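Local structure of 1-pyrroline-5-carboxylate dehydrogenase (Thermus thermophilus, 1UZB) at residues A[140-145]-A[193-198]; A[172-177]-A[252-257]; A[284-289]-A[504-509]; A[483-488]-A[495-500]. The protein probably catalyses the NAD-dependent oxidation of the semialdehyde of glutamate, which arises from 1-pyrroline-5-carboxylate, to glutamate. One frame throughout, in Å; residues are numbered along the deposited sequence.

Interaction 1. Residues A[140-145]-A[193-198]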
# COMPACT_ATOMS: atom_id res chain seq x y z
N ASP A 140 -24.31 0.46 15.24
CA ASP A 140 -23.46 0.27 14.06
C ASP A 140 -23.20 1.59 13.33
O ASP A 140 -22.07 1.85 12.92
CB ASP A 140 -24.09 -0.72 13.07
CG ASP A 140 -23.98 -2.16 13.53
OD1 ASP A 140 -23.26 -2.45 14.51
OD2 ASP A 140 -24.63 -3.03 12.90
N PHE A 141 -24.24 2.40 13.14
CA PHE A 141 -24.05 3.68 12.45
C PHE A 141 -23.03 4.55 13.17
O PHE A 141 -22.15 5.14 12.54
CB PHE A 141 -25.37 4.45 12.35
CG PHE A 141 -26.26 4.03 11.21
CD1 PHE A 141 -27.61 3.79 11.43
CD2 PHE A 141 -25.75 3.90 9.92
CE1 PHE A 141 -28.45 3.43 10.38
CE2 PHE A 141 -26.59 3.54 8.86
CZ PHE A 141 -27.94 3.31 9.09
N ILE A 142 -23.13 4.63 14.50
CA ILE A 142 -22.21 5.44 15.27
C ILE A 142 -20.78 4.92 15.14
O ILE A 142 -19.85 5.68 14.87
CB ILE A 142 -22.61 5.47 16.76
CG1 ILE A 142 -24.03 6.02 16.91
CG2 ILE A 142 -21.63 6.35 17.53
CD1 ILE A 142 -24.58 5.90 18.32
N GLU A 143 -20.60 3.61 15.34
CA GLU A 143 -19.28 3.00 15.25
C GLU A 143 -18.68 3.12 13.85
O GLU A 143 -17.49 3.41 13.70
CB GLU A 143 -19.36 1.51 15.62
CG GLU A 143 -19.74 1.21 17.07
CD GLU A 143 -18.59 1.40 18.04
OE1 GLU A 143 -17.44 1.56 17.59
OE2 GLU A 143 -18.83 1.38 19.26
N TYR A 144 -19.51 2.91 12.84
CA TYR A 144 -19.06 2.99 11.46
C TYR A 144 -18.69 4.41 11.05
O TYR A 144 -17.58 4.64 10.56
CB TYR A 144 -20.14 2.44 10.51
CG TYR A 144 -19.66 2.31 9.08
CD1 TYR A 144 -19.01 1.15 8.64
CD2 TYR A 144 -19.82 3.36 8.18
CE1 TYR A 144 -18.54 1.06 7.33
CE2 TYR A 144 -19.35 3.27 6.88
CZ TYR A 144 -18.71 2.12 6.46
OH TYR A 144 -18.25 2.05 5.17
N TYR A 145 -19.60 5.35 11.24
CA TYR A 145 -19.33 6.74 10.87
C TYR A 145 -18.17 7.35 11.65
O TYR A 145 -17.45 8.20 11.11
CB TYR A 145 -20.60 7.58 11.01
CG TYR A 145 -21.71 7.21 10.03
CD1 TYR A 145 -23.05 7.39 10.37
CD2 TYR A 145 -21.41 6.68 8.77
CE1 TYR A 145 -24.07 7.05 9.49
CE2 TYR A 145 -22.43 6.33 7.88
CZ TYR A 145 -23.76 6.51 8.25
OH TYR A 145 -24.77 6.14 7.39
N MET A 193 -28.86 9.27 10.58
CA MET A 193 -29.07 10.51 9.85
C MET A 193 -28.50 11.73 10.57
O MET A 193 -28.19 12.74 9.94
CB MET A 193 -30.56 10.73 9.61
CG MET A 193 -31.21 9.68 8.73
SD MET A 193 -32.96 10.04 8.51
CE MET A 193 -32.81 11.22 7.23
N ILE A 194 -28.38 11.63 11.89
CA ILE A 194 -27.85 12.71 12.71
C ILE A 194 -26.33 12.63 12.88
O ILE A 194 -25.62 13.60 12.60
CB ILE A 194 -28.47 12.68 14.14
CG1 ILE A 194 -29.97 12.97 14.07
CG2 ILE A 194 -27.76 13.68 15.04
CD1 ILE A 194 -30.67 12.79 15.40
N VAL A 195 -25.84 11.48 13.32
CA VAL A 195 -24.41 11.34 13.58
C VAL A 195 -23.51 11.35 12.36
O VAL A 195 -22.33 11.68 12.48
CB VAL A 195 -24.10 10.09 14.47
CG1 VAL A 195 -24.89 10.17 15.77
CG2 VAL A 195 -24.43 8.81 13.72
N GLY A 196 -24.04 10.98 11.20
CA GLY A 196 -23.22 11.01 9.99
C GLY A 196 -22.77 12.44 9.72
O GLY A 196 -21.57 12.73 9.67
N PRO A 197 -23.72 13.37 9.55
CA PRO A 197 -23.36 14.77 9.29
C PRO A 197 -22.54 15.38 10.43
O PRO A 197 -21.56 16.10 10.19
CB PRO A 197 -24.72 15.45 9.14
CG PRO A 197 -25.58 14.36 8.57
CD PRO A 197 -25.17 13.15 9.37
N VAL A 198 -22.93 15.09 11.66
CA VAL A 198 -22.25 15.62 12.83
C VAL A 198 -20.81 15.13 12.97
O VAL A 198 -19.93 15.89 13.37
CB VAL A 198 -23.04 15.26 14.12
CG1 VAL A 198 -22.20 15.52 15.36
CG2 VAL A 198 -24.32 16.09 14.18
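Y145 of helix 128-149 packs on V195 and G196 of helix 188-199, and I142 on V195, the second helix being the helical link of a beta-alpha-beta unit between the parallel, adjacent strands 165-180 and 203-207. I194, P197 and V198 rest on strand 203-207, while helix 128-149 lies alongside, its axis 9.3 Å from that of its neighbour over the touching segments. The two run nearly parallel, 12° apart, and no hydrogen bond crosses, so apolar fit alone does the joining here. V195 is the projecting group: its CG2 comes to the edge of the Y145 ring, close to the ring plane and 3.9 Å from CD1, and meets I142 CG1 at 4.3 Å. The buried setting suits apolar V195 and I142, the short valine branch reaching both the tyrosine edge and the isoleucine. Beside it G196 lets the ring come in close, with Y145 CD1 3.6 Å from G196 CA; a CB at that position would be tight against the ring and crowded by P197. Y145 CG stands anti to its own carbonyl carbon (chi1 -67°), which carries the ring across to the glycine and its hydroxyl beyond it, where OH bonds to G498 N; Y502 lies with its ring nearly parallel to that of Y145. P197 kinks helix 188-199 because a proline nitrogen has no hydrogen to give to the preceding turn, and M193 O accepts instead from N257 ND2, 3.1 Å away.

Interaction 2. Residues A[172-177]-A[252-257]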
# COMPACT_ATOMS: atom_id res chain seq x y z
N VAL A 172 -14.37 20.24 4.20
CA VAL A 172 -14.88 21.01 5.31
C VAL A 172 -16.39 20.77 5.38
O VAL A 172 -17.04 20.54 4.36
CB VAL A 172 -14.57 22.51 5.15
CG1 VAL A 172 -13.06 22.68 5.05
CG2 VAL A 172 -15.23 23.07 3.90
N PRO A 173 -16.95 20.78 6.59
CA PRO A 173 -18.39 20.56 6.76
C PRO A 173 -19.19 21.72 6.17
O PRO A 173 -18.65 22.82 5.97
CB PRO A 173 -18.55 20.42 8.27
CG PRO A 173 -17.45 21.28 8.80
CD PRO A 173 -16.29 20.96 7.90
N LEU A 174 -20.46 21.47 5.90
CA LEU A 174 -21.35 22.46 5.29
C LEU A 174 -21.92 23.51 6.24
O LEU A 174 -21.93 24.70 5.92
CB LEU A 174 -22.50 21.75 4.58
CG LEU A 174 -22.13 20.69 3.55
CD1 LEU A 174 -23.38 19.96 3.07
CD2 LEU A 174 -21.40 21.35 2.39
N GLY A 175 -22.44 23.07 7.38
CA GLY A 175 -23.02 24.00 8.33
C GLY A 175 -24.10 23.33 9.16
O GLY A 175 -23.96 22.18 9.55
N ALA A 176 -25.18 24.07 9.42
CA ALA A 176 -26.30 23.55 10.20
C ALA A 176 -27.39 23.07 9.25
O ALA A 176 -27.76 23.78 8.31
CB ALA A 176 -26.85 24.64 11.12
N GLY A 177 -27.89 21.87 9.50
CA GLY A 177 -28.94 21.31 8.66
C GLY A 177 -30.05 20.67 9.47
O GLY A 177 -30.00 20.61 10.70
N ARG A 252 -31.60 29.93 5.94
CA ARG A 252 -30.40 29.59 6.70
C ARG A 252 -30.18 28.11 7.00
O ARG A 252 -29.33 27.75 7.82
CB ARG A 252 -30.36 30.40 8.00
CG ARG A 252 -30.29 31.90 7.79
CD ARG A 252 -29.03 32.30 7.03
NE ARG A 252 -27.82 31.93 7.75
CZ ARG A 252 -26.58 32.18 7.32
NH1 ARG A 252 -26.40 32.79 6.16
NH2 ARG A 252 -25.54 31.81 8.04
N ILE A 253 -30.96 27.24 6.37
CA ILE A 253 -30.78 25.80 6.54
C ILE A 253 -29.87 25.39 5.38
O ILE A 253 -30.18 25.65 4.21
CB ILE A 253 -32.13 25.05 6.50
CG1 ILE A 253 -32.71 24.99 7.92
CG2 ILE A 253 -31.96 23.64 5.94
CD1 ILE A 253 -31.92 24.09 8.88
N ARG A 254 -28.74 24.77 5.70
CA ARG A 254 -27.76 24.38 4.69
C ARG A 254 -28.04 23.08 3.96
O ARG A 254 -27.75 22.95 2.77
CB ARG A 254 -26.36 24.31 5.32
CG ARG A 254 -25.23 24.09 4.32
CD ARG A 254 -25.06 25.30 3.42
NE ARG A 254 -24.12 25.12 2.32
CZ ARG A 254 -24.41 24.49 1.19
NH1 ARG A 254 -23.50 24.39 0.23
NH2 ARG A 254 -25.61 23.95 1.00
N PHE A 255 -28.59 22.10 4.67
CA PHE A 255 -28.90 20.82 4.06
C PHE A 255 -30.08 20.17 4.75
O PHE A 255 -30.43 20.53 5.87
CB PHE A 255 -27.69 19.87 4.13
CG PHE A 255 -27.23 19.54 5.52
CD1 PHE A 255 -26.25 20.31 6.14
CD2 PHE A 255 -27.78 18.47 6.23
CE1 PHE A 255 -25.81 20.02 7.43
CE2 PHE A 255 -27.35 18.17 7.52
CZ PHE A 255 -26.36 18.94 8.13
N ILE A 256 -30.68 19.21 4.06
CA ILE A 256 -31.83 18.49 4.58
C ILE A 256 -31.58 17.01 4.37
O ILE A 256 -31.25 16.58 3.27
CB ILE A 256 -33.11 18.88 3.81
CG1 ILE A 256 -33.34 20.39 3.92
CG2 ILE A 256 -34.31 18.12 4.36
CD1 ILE A 256 -34.11 20.96 2.74
N ASN A 257 -31.70 16.23 5.45
CA ASN A 257 -31.52 14.79 5.37
C ASN A 257 -32.89 14.22 5.73
O ASN A 257 -33.37 14.39 6.86
CB ASN A 257 -30.44 14.35 6.37
CG ASN A 257 -29.86 12.99 6.03
OD1 ASN A 257 -30.12 12.42 4.97
ND2 ASN A 257 -29.04 12.46 6.94
O HOH W 1 -21.45 25.45 3.30
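The backbone at 174-177 meets that at 252-255 almost at right angles, their end-to-end directions 98° apart, and R254 N gives A176 O a nearly straight hydrogen bond of 3.0 Å just where strand 255-259 sets off beside strand 165-180, in the sheet that in this family probably belongs to the NAD-binding domain. F255 then turns its ring back over its neighbour: with chi1 at 61°, CG sits between its own N and carbonyl carbon, and the ring face receives G177 CA in a CH-pi contact 3.5 Å from the centroid. Only glycine fits below it, since a CB there would run into the ring. At the ring edge lies G175 O, 3.5 Å from F255 CE1, while I253 CD1 covers G177 C. G175 has a backbone shape that would press a CB against the preceding carbonyl. L174 CB packs on R254 CG at 3.6 Å, and L174 CD2 lies over one face of the guanidinium. A water accepts from R254 NE and donates to L174 O; NH2 goes to F282 O, and W281 adds a cation-pi contact. The buried charge is thus probably balanced largely by neutral acceptors and W281, with E508 only as a long, weak ion pair.

Interaction 3. Residues A[284-289]-A[504-509]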
# COMPACT_ATOMS: atom_id res chain seq x y z
N ARG A 284 -28.51 21.35 -0.21
CA ARG A 284 -28.35 19.95 -0.53
C ARG A 284 -29.49 19.24 0.19
O ARG A 284 -29.77 19.52 1.35
CB ARG A 284 -27.01 19.41 -0.04
CG ARG A 284 -25.82 19.97 -0.77
CD ARG A 284 -24.57 19.18 -0.44
NE ARG A 284 -23.39 19.79 -1.04
CZ ARG A 284 -22.15 19.32 -0.91
NH1 ARG A 284 -21.93 18.22 -0.20
NH2 ARG A 284 -21.14 19.95 -1.49
N ALA A 285 -30.16 18.34 -0.52
CA ALA A 285 -31.26 17.59 0.05
C ALA A 285 -31.07 16.12 -0.29
O ALA A 285 -30.97 15.75 -1.46
CB ALA A 285 -32.59 18.08 -0.50
N TYR A 286 -30.98 15.29 0.75
CA TYR A 286 -30.81 13.86 0.57
C TYR A 286 -32.11 13.22 1.02
O TYR A 286 -32.59 13.49 2.12
CB TYR A 286 -29.62 13.38 1.42
CG TYR A 286 -28.58 14.45 1.71
CD1 TYR A 286 -28.66 15.25 2.84
CD2 TYR A 286 -27.50 14.65 0.84
CE1 TYR A 286 -27.70 16.22 3.11
CE2 TYR A 286 -26.54 15.63 1.10
CZ TYR A 286 -26.64 16.41 2.24
OH TYR A 286 -25.69 17.36 2.53
N VAL A 287 -32.69 12.40 0.15
CA VAL A 287 -33.95 11.76 0.48
C VAL A 287 -34.00 10.27 0.17
O VAL A 287 -33.50 9.82 -0.86
CB VAL A 287 -35.12 12.46 -0.27
CG1 VAL A 287 -35.14 13.95 0.04
CG2 VAL A 287 -34.99 12.23 -1.76
N GLU A 288 -34.57 9.50 1.10
CA GLU A 288 -34.75 8.06 0.95
C GLU A 288 -36.26 7.97 1.03
O GLU A 288 -36.85 8.25 2.08
CB GLU A 288 -34.08 7.29 2.10
CG GLU A 288 -33.95 5.79 1.87
CD GLU A 288 -35.06 4.97 2.51
OE1 GLU A 288 -36.21 5.00 2.00
OE2 GLU A 288 -34.79 4.31 3.53
N THR A 289 -36.89 7.59 -0.08
CA THR A 289 -38.35 7.58 -0.18
C THR A 289 -39.13 6.29 -0.35
O THR A 289 -40.20 6.30 -0.98
CB THR A 289 -38.75 8.55 -1.30
OG1 THR A 289 -37.91 8.31 -2.44
CG2 THR A 289 -38.57 9.99 -0.85
N ARG A 504 -19.35 11.92 2.50
CA ARG A 504 -18.94 12.88 1.48
C ARG A 504 -20.08 13.84 1.14
O ARG A 504 -19.85 14.98 0.73
CB ARG A 504 -18.52 12.14 0.20
CG ARG A 504 -18.09 13.06 -0.94
CD ARG A 504 -16.82 13.81 -0.59
NE ARG A 504 -16.40 14.73 -1.63
CZ ARG A 504 -16.94 15.93 -1.84
NH1 ARG A 504 -16.47 16.70 -2.81
NH2 ARG A 504 -17.93 16.37 -1.08
N LEU A 505 -21.31 13.37 1.32
CA LEU A 505 -22.50 14.17 1.04
C LEU A 505 -22.63 15.39 1.96
O LEU A 505 -23.30 16.36 1.62
CB LEU A 505 -23.75 13.31 1.20
CG LEU A 505 -23.85 12.07 0.31
CD1 LEU A 505 -25.04 11.25 0.74
CD2 LEU A 505 -23.96 12.49 -1.15
N PHE A 506 -21.96 15.34 3.10
CA PHE A 506 -22.05 16.42 4.07
C PHE A 506 -20.77 17.25 4.17
O PHE A 506 -20.51 17.91 5.17
CB PHE A 506 -22.42 15.84 5.44
CG PHE A 506 -23.67 15.00 5.38
CD1 PHE A 506 -23.60 13.63 5.16
CD2 PHE A 506 -24.92 15.60 5.47
CE1 PHE A 506 -24.76 12.87 5.03
CE2 PHE A 506 -26.08 14.85 5.34
CZ PHE A 506 -26.00 13.48 5.12
N LEU A 507 -19.99 17.23 3.09
CA LEU A 507 -18.73 17.96 3.01
C LEU A 507 -18.60 18.69 1.68
O LEU A 507 -19.20 18.30 0.68
CB LEU A 507 -17.56 16.98 3.11
CG LEU A 507 -17.40 16.19 4.41
CD1 LEU A 507 -16.43 15.04 4.19
CD2 LEU A 507 -16.90 17.12 5.51
N GLU A 508 -17.80 19.75 1.68
CA GLU A 508 -17.49 20.48 0.46
C GLU A 508 -15.96 20.56 0.44
O GLU A 508 -15.32 20.37 1.48
CB GLU A 508 -18.17 21.86 0.42
CG GLU A 508 -18.00 22.79 1.60
CD GLU A 508 -18.93 24.00 1.51
OE1 GLU A 508 -19.60 24.15 0.46
OE2 GLU A 508 -19.00 24.79 2.46
N MET A 509 -15.38 20.79 -0.73
CA MET A 509 -13.93 20.81 -0.86
C MET A 509 -13.33 22.18 -1.15
O MET A 509 -13.88 22.96 -1.92
CB MET A 509 -13.50 19.85 -1.98
CG MET A 509 -12.00 19.58 -2.03
SD MET A 509 -11.41 18.90 -3.60
CE MET A 509 -12.32 17.36 -3.68
O HOH W 2 -18.60 18.87 -2.57
O HOH W 3 -21.19 22.83 -1.47
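The guanidinium of R284 presents its edge to L505 O and L507 O, while the Y286 ring has F506 CZ over one face, near the rim, in an oblique aromatic pair whose detail is doubtful, since Y286 and F506 each have two deposited conformers. The strand 284-288 thereby holds the type I beta turn R504-L507, through which the chain enters strand 507-515 of the same sheet. L505 O is gripped from opposite faces of its carbonyl plane: R284 NH1 bonds from one at 2.9 Å and, in the conformer described, Y286 OH from the other at 2.7 Å. NH1 also bonds L507 O at 2.9 Å, with NH2 adding a weak bond to that oxygen. An extended chain from CG to NE lets arginine span the gap. In that same conformer L505 CB packs against Y286 CE2 at 3.6 Å. A leucine in place of R284 would probably take from L507 O its R284 donors and from L505 O one of two, leaving the turn less firmly fixed. R504, whose NE forms a salt bridge with D501 of the second subunit, shares a water with R284, each giving it an N-H from NH2. E508 joins less directly, through a second water that accepts from R284 NH2 at 2.9 Å and donates to E508 OE1 at 2.8 Å.

Interaction 4. Residues A[483-488]-A[495-500]; sequences QPFGGF and AKTGAL
K496 pushes its ammonium between two carbonyls of the other segment, NZ lying 2.8 Å from P484 O and 2.9 Å from G486 O. The first is approached from above its carbonyl plane, the second in plane on a lone pair. A bend at chi2 (-63°) folds the chain along the backbone, CD passing 3.5 Å from G486 N; a CB on G486 would be tight against that CD and A495 O, so glycine suits the place. Beside the lysine a single antiparallel bridge, hydrogen-bonded, joins F485 to T497: F485 N reaches T497 O at 3.0 Å, and T497 N returns to F485 O at 2.9 Å. Their side chains lie side by side, T497 OG1 3.4 Å from F485 CB at the ring edge, and P484 CB packs on A499 CB at 3.7 Å. The segment carries the PFGG signature familiar in aldehyde dehydrogenases. Farther out, NZ also bonds G467 O, N468 bonds P484 O through ND2 and G486 N through OD1, and M509 of the second subunit packs on K496. A methionine in place of K496 would probably leave G486 O and G467 O without this donor and P484 O with one fewer, so that the loop could shift. With three main-chain oxygens round it, the buried ammonium is likely to stay protonated and probably draws these loop segments together electrostatically as well as by hydrogen bonds.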
# COMPACT_ATOMS: atom_id res chain seq x y z
N GLN A 483 -23.70 -3.85 3.60
CA GLN A 483 -24.58 -3.53 2.49
C GLN A 483 -24.99 -2.07 2.42
O GLN A 483 -26.00 -1.67 3.01
CB GLN A 483 -25.84 -4.41 2.57
CG GLN A 483 -25.59 -5.89 2.32
CD GLN A 483 -25.93 -6.77 3.51
OE1 GLN A 483 -26.54 -6.33 4.49
NE2 GLN A 483 -25.55 -8.04 3.42
N PRO A 484 -24.19 -1.24 1.72
CA PRO A 484 -24.52 0.19 1.59
C PRO A 484 -26.00 0.26 1.22
O PRO A 484 -26.42 -0.36 0.25
CB PRO A 484 -23.61 0.63 0.45
CG PRO A 484 -22.37 -0.19 0.69
CD PRO A 484 -22.93 -1.56 1.03
N PHE A 485 -26.77 1.03 1.98
CA PHE A 485 -28.21 1.08 1.76
C PHE A 485 -28.77 2.36 1.12
O PHE A 485 -28.59 3.45 1.63
CB PHE A 485 -28.93 0.83 3.09
CG PHE A 485 -30.40 0.62 2.94
CD1 PHE A 485 -30.89 -0.57 2.40
CD2 PHE A 485 -31.31 1.61 3.30
CE1 PHE A 485 -32.26 -0.76 2.22
CE2 PHE A 485 -32.68 1.43 3.13
CZ PHE A 485 -33.15 0.25 2.58
N GLY A 486 -29.46 2.19 -0.00
CA GLY A 486 -30.03 3.32 -0.70
C GLY A 486 -30.46 2.86 -2.08
O GLY A 486 -29.86 1.95 -2.64
N GLY A 487 -31.48 3.51 -2.64
CA GLY A 487 -31.98 3.06 -3.93
C GLY A 487 -31.82 3.94 -5.15
O GLY A 487 -31.07 4.92 -5.16
N PHE A 488 -32.57 3.55 -6.18
CA PHE A 488 -32.59 4.22 -7.48
C PHE A 488 -34.00 4.76 -7.73
O PHE A 488 -34.94 4.46 -6.99
CB PHE A 488 -32.30 3.22 -8.61
CG PHE A 488 -30.98 2.50 -8.49
CD1 PHE A 488 -30.85 1.20 -8.98
CD2 PHE A 488 -29.87 3.12 -7.94
CE1 PHE A 488 -29.63 0.54 -8.94
CE2 PHE A 488 -28.64 2.46 -7.89
CZ PHE A 488 -28.52 1.17 -8.39
N ALA A 495 -28.36 8.06 -1.50
CA ALA A 495 -27.40 8.41 -0.46
C ALA A 495 -27.23 7.10 0.29
O ALA A 495 -28.08 6.70 1.09
CB ALA A 495 -27.98 9.48 0.47
N LYS A 496 -26.13 6.41 0.02
CA LYS A 496 -25.85 5.11 0.63
C LYS A 496 -25.47 5.17 2.10
O LYS A 496 -24.35 5.55 2.45
CB LYS A 496 -24.76 4.40 -0.16
CG LYS A 496 -25.21 3.86 -1.52
CD LYS A 496 -26.31 2.81 -1.35
CE LYS A 496 -26.30 1.77 -2.46
NZ LYS A 496 -27.31 0.70 -2.20
N THR A 497 -26.40 4.80 2.98
CA THR A 497 -26.12 4.82 4.41
C THR A 497 -25.24 3.63 4.77
O THR A 497 -25.24 2.60 4.08
CB THR A 497 -27.41 4.76 5.25
OG1 THR A 497 -28.07 3.51 5.04
CG2 THR A 497 -28.35 5.90 4.87
N GLY A 498 -24.47 3.76 5.84
CA GLY A 498 -23.60 2.68 6.27
C GLY A 498 -22.48 2.43 5.27
O GLY A 498 -22.01 1.30 5.13
N ALA A 499 -22.06 3.48 4.58
CA ALA A 499 -21.00 3.38 3.59
C ALA A 499 -20.12 4.62 3.66
O ALA A 499 -20.57 5.69 4.07
CB ALA A 499 -21.60 3.25 2.19
N LEU A 500 -18.86 4.47 3.26
CA LEU A 500 -17.92 5.58 3.28
C LEU A 500 -18.45 6.78 2.51
O LEU A 500 -18.30 7.92 2.95
CB LEU A 500 -16.58 5.13 2.67
CG LEU A 500 -15.85 4.00 3.39
CD1 LEU A 500 -14.67 3.52 2.56
CD2 LEU A 500 -15.38 4.48 4.75

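From the N terminus, helix 128-149 supplies the first half of interaction 1, and strand 165-180 opens interaction 2 before helix 188-199 closes interaction 1. These two loops therefore cross, interaction 2 closing at strand 255-259, and they touch where P197 packs on F255. Interaction 3 opens next, at strand 284-288, the neighbour of 255-259 in the sheet, and closes 215 residues later, at the start of strand 507-515. Interaction 4 falls wholly within that long span, a short closure between 483-488 and 495-500. Y145 reaches from interaction 1 to interaction 4, whereas L505 packs on A495 to join 3 and 4. Helix layer, sheet and the loop before helix 500-504 are thus tied together, with interactions 3 and 4 both touching the second subunit.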